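Local coordinates for protein beta-lactamase (Sphaerobacter thermophilus, PDB 4EWF) that is a class A beta-lactamase that probably hydrolyses the amide bond of beta-lactam antibiotics to give substituted beta-amino acids, at residues 77-91 against 108-120. Sequence-based numbering, arbitrary orientation.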
loop_
_atom_site.group_PDB
_atom_site.type_symbol
_atom_site.label_atom_id
_atom_site.label_comp_id
_atom_site.label_asym_id
_atom_site.label_seq_id
_atom_site.Cartn_x
_atom_site.Cartn_y
_atom_site.Cartn_z
ATOM N N ILE A 77 0.204 -6.932 -23.476
ATOM C CA ILE A 77 1.336 -7.692 -22.943
ATOM C C ILE A 77 0.927 -9.158 -22.915
ATOM O O ILE A 77 -0.152 -9.496 -22.425
ATOM C CB ILE A 77 1.709 -7.266 -21.496
ATOM C CG1 ILE A 77 2.193 -5.819 -21.458
ATOM C CG2 ILE A 77 2.783 -8.189 -20.906
ATOM C CD1 ILE A 77 1.079 -4.808 -21.409
ATOM N N VAL A 78 1.786 -10.027 -23.435
ATOM C CA VAL A 78 1.492 -11.458 -23.472
ATOM C C VAL A 78 2.148 -12.179 -22.287
ATOM O O VAL A 78 3.331 -11.966 -21.987
ATOM C CB VAL A 78 1.978 -12.103 -24.789
ATOM C CG1 VAL A 78 1.743 -13.624 -24.776
ATOM C CG2 VAL A 78 1.299 -11.461 -25.990
ATOM N N LEU A 79 1.371 -13.027 -21.621
ATOM C CA LEU A 79 1.867 -13.837 -20.512
ATOM C C LEU A 79 2.774 -14.966 -21.021
ATOM O O LEU A 79 2.354 -15.796 -21.832
ATOM C CB LEU A 79 0.701 -14.435 -19.724
ATOM C CG LEU A 79 1.106 -15.339 -18.549
ATOM C CD1 LEU A 79 1.797 -14.524 -17.468
ATOM C CD2 LEU A 79 -0.111 -16.037 -17.989
ATOM N N ARG A 80 4.008 -14.998 -20.527
ATOM C CA ARG A 80 4.964 -16.028 -20.925
ATOM C C ARG A 80 5.418 -16.822 -19.703
ATOM O O ARG A 80 5.503 -16.289 -18.603
ATOM C CB ARG A 80 6.177 -15.400 -21.614
ATOM C CG ARG A 80 6.141 -15.421 -23.133
ATOM C CD ARG A 80 4.880 -14.815 -23.682
ATOM N NE ARG A 80 5.098 -14.063 -24.921
ATOM C CZ ARG A 80 4.735 -14.472 -26.137
ATOM N NH1 ARG A 80 4.133 -15.646 -26.304
ATOM N NH2 ARG A 80 4.962 -13.691 -27.189
ATOM N N ALA A 81 5.727 -18.094 -19.924
ATOM C CA ALA A 81 6.201 -18.983 -18.871
ATOM C C ALA A 81 7.368 -18.389 -18.085
ATOM O O ALA A 81 7.379 -18.439 -16.865
ATOM C CB ALA A 81 6.592 -20.325 -19.463
ATOM N N ALA A 82 8.354 -17.831 -18.784
ATOM C CA ALA A 82 9.471 -17.150 -18.109
ATOM C C ALA A 82 9.101 -16.020 -17.120
ATOM O O ALA A 82 9.861 -15.738 -16.183
ATOM C CB ALA A 82 10.477 -16.638 -19.145
ATOM N N ASP A 83 7.955 -15.367 -17.324
ATOM C CA ASP A 83 7.536 -14.241 -16.471
ATOM C C ASP A 83 6.863 -14.669 -15.171
ATOM O O ASP A 83 6.707 -13.863 -14.248
ATOM C CB ASP A 83 6.533 -13.350 -17.216
ATOM C CG ASP A 83 7.024 -12.938 -18.591
ATOM O OD1 ASP A 83 8.193 -12.501 -18.683
ATOM O OD2 ASP A 83 6.238 -13.048 -19.568
ATOM N N LYS A 84 6.429 -15.921 -15.103
ATOM C CA LYS A 84 5.570 -16.349 -13.990
ATOM C C LYS A 84 6.348 -16.349 -12.676
ATOM O O LYS A 84 7.379 -17.013 -12.556
ATOM C CB LYS A 84 4.976 -17.739 -14.288
ATOM C CG LYS A 84 3.961 -17.728 -15.454
ATOM C CD LYS A 84 3.356 -19.118 -15.737
ATOM C CE LYS A 84 2.074 -18.986 -16.570
ATOM N NZ LYS A 84 1.663 -20.278 -17.217
ATOM N N ALA A 85 5.842 -15.608 -11.691
ATOM C CA ALA A 85 6.508 -15.460 -10.398
ATOM C C ALA A 85 5.810 -16.290 -9.326
ATOM O O ALA A 85 4.603 -16.480 -9.388
ATOM C CB ALA A 85 6.491 -13.972 -9.974
ATOM N N PRO A 86 6.558 -16.753 -8.310
ATOM C CA PRO A 86 5.869 -17.436 -7.211
ATOM C C PRO A 86 5.161 -16.448 -6.302
ATOM O O PRO A 86 5.413 -15.245 -6.398
ATOM C CB PRO A 86 7.007 -18.129 -6.437
ATOM C CG PRO A 86 8.290 -17.574 -6.982
ATOM C CD PRO A 86 7.990 -16.549 -8.033
ATOM N N GLY A 87 4.298 -16.949 -5.425
ATOM C CA GLY A 87 3.623 -16.099 -4.470
ATOM C C GLY A 87 2.227 -15.677 -4.885
ATOM O O GLY A 87 1.577 -16.314 -5.712
ATOM N N SER A 88 1.762 -14.590 -4.289
ATOM C CA SER A 88 0.407 -14.104 -4.522
ATOM C C SER A 88 0.163 -13.763 -6.003
ATOM O O SER A 88 1.080 -13.374 -6.734
ATOM C CB SER A 88 0.158 -12.885 -3.631
ATOM O OG SER A 88 1.186 -11.933 -3.846
ATOM N N GLY A 89 -1.078 -13.929 -6.443
ATOM C CA GLY A 89 -1.415 -13.683 -7.826
ATOM C C GLY A 89 -2.187 -14.827 -8.448
ATOM O O GLY A 89 -2.404 -15.877 -7.832
ATOM N N VAL A 90 -2.604 -14.614 -9.685
ATOM C CA VAL A 90 -3.371 -15.610 -10.411
ATOM C C VAL A 90 -2.681 -15.977 -11.742
ATOM O O VAL A 90 -2.796 -17.118 -12.253
ATOM C CB VAL A 90 -4.826 -15.108 -10.580
ATOM C CG1 VAL A 90 -4.931 -14.019 -11.643
ATOM C CG2 VAL A 90 -5.743 -16.242 -10.862
ATOM N N LEU A 91 -1.922 -15.034 -12.289
ATOM C CA LEU A 91 -1.276 -15.260 -13.592
ATOM C C LEU A 91 -0.352 -16.463 -13.593
ATOM O O LEU A 91 -0.229 -17.147 -14.611
ATOM C CB LEU A 91 -0.507 -14.013 -14.057
ATOM C CG LEU A 91 -1.379 -12.787 -14.361
ATOM C CD1 LEU A 91 -0.523 -11.601 -14.837
ATOM C CD2 LEU A 91 -2.455 -13.125 -15.401
ATOM N N LEU A 108 -4.457 -6.305 -11.562
ATOM C CA LEU A 108 -4.017 -7.516 -10.868
ATOM C C LEU A 108 -2.936 -7.227 -9.824
ATOM O O LEU A 108 -2.935 -7.787 -8.723
ATOM C CB LEU A 108 -3.529 -8.574 -11.871
ATOM C CG LEU A 108 -4.614 -9.083 -12.822
ATOM C CD1 LEU A 108 -3.988 -9.939 -13.901
ATOM C CD2 LEU A 108 -5.687 -9.861 -12.066
ATOM N N THR A 109 -2.025 -6.329 -10.171
ATOM C CA THR A 109 -0.973 -5.901 -9.252
ATOM C C THR A 109 -1.546 -5.328 -7.927
ATOM O O THR A 109 -1.116 -5.702 -6.834
ATOM C CB THR A 109 -0.036 -4.871 -9.934
ATOM O OG1 THR A 109 0.740 -5.529 -10.950
ATOM C CG2 THR A 109 0.925 -4.237 -8.917
ATOM N N ILE A 110 -2.534 -4.453 -8.049
ATOM C CA ILE A 110 -3.101 -3.741 -6.905
ATOM C C ILE A 110 -4.171 -4.545 -6.149
ATOM O O ILE A 110 -4.128 -4.635 -4.922
ATOM C CB ILE A 110 -3.680 -2.367 -7.349
ATOM C CG1 ILE A 110 -2.569 -1.487 -7.929
ATOM C CG2 ILE A 110 -4.358 -1.662 -6.192
ATOM C CD1 ILE A 110 -1.388 -1.243 -6.958
ATOM N N SER A 111 -5.127 -5.114 -6.875
ATOM C CA SER A 111 -6.287 -5.752 -6.249
ATOM C C SER A 111 -5.940 -6.999 -5.443
ATOM O O SER A 111 -6.453 -7.201 -4.334
ATOM C CB SER A 111 -7.353 -6.104 -7.301
ATOM O OG SER A 111 -6.872 -7.096 -8.189
ATOM N N ILE A 112 -5.087 -7.848 -6.008
ATOM C CA ILE A 112 -4.746 -9.109 -5.362
ATOM C C ILE A 112 -3.238 -9.322 -5.235
ATOM O O ILE A 112 -2.786 -10.421 -4.892
ATOM C CB ILE A 112 -5.358 -10.321 -6.116
ATOM C CG1 ILE A 112 -4.702 -10.496 -7.488
ATOM C CG2 ILE A 112 -6.853 -10.155 -6.285
ATOM C CD1 ILE A 112 -4.902 -11.899 -8.072
ATOM N N SER A 113 -2.457 -8.287 -5.526
ATOM C CA SER A 113 -1.005 -8.365 -5.352
ATOM C C SER A 113 -0.337 -9.414 -6.258
ATOM O O SER A 113 0.539 -10.185 -5.832
ATOM C CB SER A 113 -0.652 -8.610 -3.882
ATOM O OG SER A 113 0.575 -7.966 -3.573
ATOM N N ASP A 114 -0.748 -9.437 -7.521
ATOM C CA ASP A 114 -0.219 -10.429 -8.445
ATOM C C ASP A 114 1.257 -10.162 -8.764
ATOM O O ASP A 114 1.603 -9.157 -9.391
ATOM C CB ASP A 114 -1.065 -10.447 -9.719
ATOM C CG ASP A 114 -0.786 -11.654 -10.577
ATOM O OD1 ASP A 114 -1.742 -12.399 -10.904
ATOM O OD2 ASP A 114 0.396 -11.851 -10.919
ATOM N N ASN A 115 2.109 -11.077 -8.320
ATOM C CA ASN A 115 3.557 -10.947 -8.428
ATOM C C ASN A 115 4.048 -11.024 -9.879
ATOM O O ASN A 115 4.995 -10.339 -10.245
ATOM C CB ASN A 115 4.275 -12.008 -7.576
ATOM C CG ASN A 115 4.300 -11.660 -6.077
ATOM O OD1 ASN A 115 3.993 -10.536 -5.684
ATOM N ND2 ASN A 115 4.682 -12.628 -5.247
ATOM N N THR A 116 3.407 -11.854 -10.702
ATOM C CA THR A 116 3.751 -11.914 -12.125
ATOM C C THR A 116 3.446 -10.570 -12.811
ATOM O O THR A 116 4.286 -10.008 -13.526
ATOM C CB THR A 116 2.985 -13.036 -12.850
ATOM O OG1 THR A 116 3.360 -14.314 -12.301
ATOM C CG2 THR A 116 3.307 -13.020 -14.330
ATOM N N ALA A 117 2.243 -10.054 -12.586
ATOM C CA ALA A 117 1.838 -8.770 -13.161
ATOM C C ALA A 117 2.798 -7.666 -12.716
ATOM O O ALA A 117 3.173 -6.794 -13.505
ATOM C CB ALA A 117 0.429 -8.428 -12.728
ATOM N N THR A 118 3.190 -7.724 -11.447
ATOM C CA THR A 118 4.115 -6.752 -10.876
ATOM C C THR A 118 5.450 -6.772 -11.607
ATOM O O THR A 118 5.943 -5.718 -12.026
ATOM C CB THR A 118 4.351 -7.011 -9.381
ATOM O OG1 THR A 118 3.112 -6.871 -8.678
ATOM C CG2 THR A 118 5.359 -6.011 -8.816
ATOM N N ASN A 119 6.037 -7.963 -11.748
ATOM C CA ASN A 119 7.321 -8.103 -12.426
ATOM C C ASN A 119 7.285 -7.731 -13.912
ATOM O O ASN A 119 8.282 -7.263 -14.464
ATOM C CB ASN A 119 7.911 -9.504 -12.219
ATOM C CG ASN A 119 8.276 -9.768 -10.760
ATOM O OD1 ASN A 119 8.268 -8.852 -9.939
ATOM N ND2 ASN A 119 8.596 -11.021 -10.433
ATOM N N LEU A 120 6.137 -7.935 -14.547
ATOM C CA LEU A 120 5.928 -7.486 -15.920
ATOM C C LEU A 120 5.941 -5.946 -16.024
ATOM O O LEU A 120 6.541 -5.387 -16.948
ATOM C CB LEU A 120 4.623 -8.064 -16.475
ATOM C CG LEU A 120 4.647 -9.557 -16.846
ATOM C CD1 LEU A 120 3.229 -10.054 -17.164
ATOM C CD2 LEU A 120 5.585 -9.818 -18.039
HETATM O O HOH W 1 8.734 -12.813 -12.767
HETATM O O HOH W 2 3.707 -13.295 -2.375
#
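D114, the N-cap of helix 115-125, takes two backbone N-H groups of segment 77-91 on OD1: L91 N lies 3.0 Å from OD1 on its syn lone pair, whereas V90 N, 2.7 Å from OD1, comes from above the carboxylate plane. The other oxygen, OD2, caps the helix by accepting from A117 N; with CG anti to the backbone N (chi1 -167°), one carboxylate serves both segments. Two direct bonds hold N115 to 77-91: its N donates to S88 O, and its ND2 gives a nearly straight 3.0 Å bond to P86 O in the carbonyl plane. S88 OG donates to S113 O at 2.7 Å, and A85 N to T116 OG1 at 2.9 Å. Water 1 links D83 O with N119 ND2, while N119 OD1 accepts from M148 N; water 2 joins S88 N to N115 ND2.

Apolar contacts flank this network. The L91 and L108 side chains cross at about a right angle, L91 CD2 3.8 Å from L108 CD1, while L91 CD1 meets A117 CB. T116 CG2 packs on L79 CD1. Separately, the L120 CD2 methyl lies against the D83 carboxylate, 3.5 Å from D83 CG.

S113 and N115 probably form the SxN motif of class A enzymes: S113 OG bonds S52, K55 and K216, and N115 OD1 bonds K55. Because 77-91 grips their backbone and the N115 amide nitrogen, the contact probably acts as a second shell that positions S113 and N115 in the likely active site.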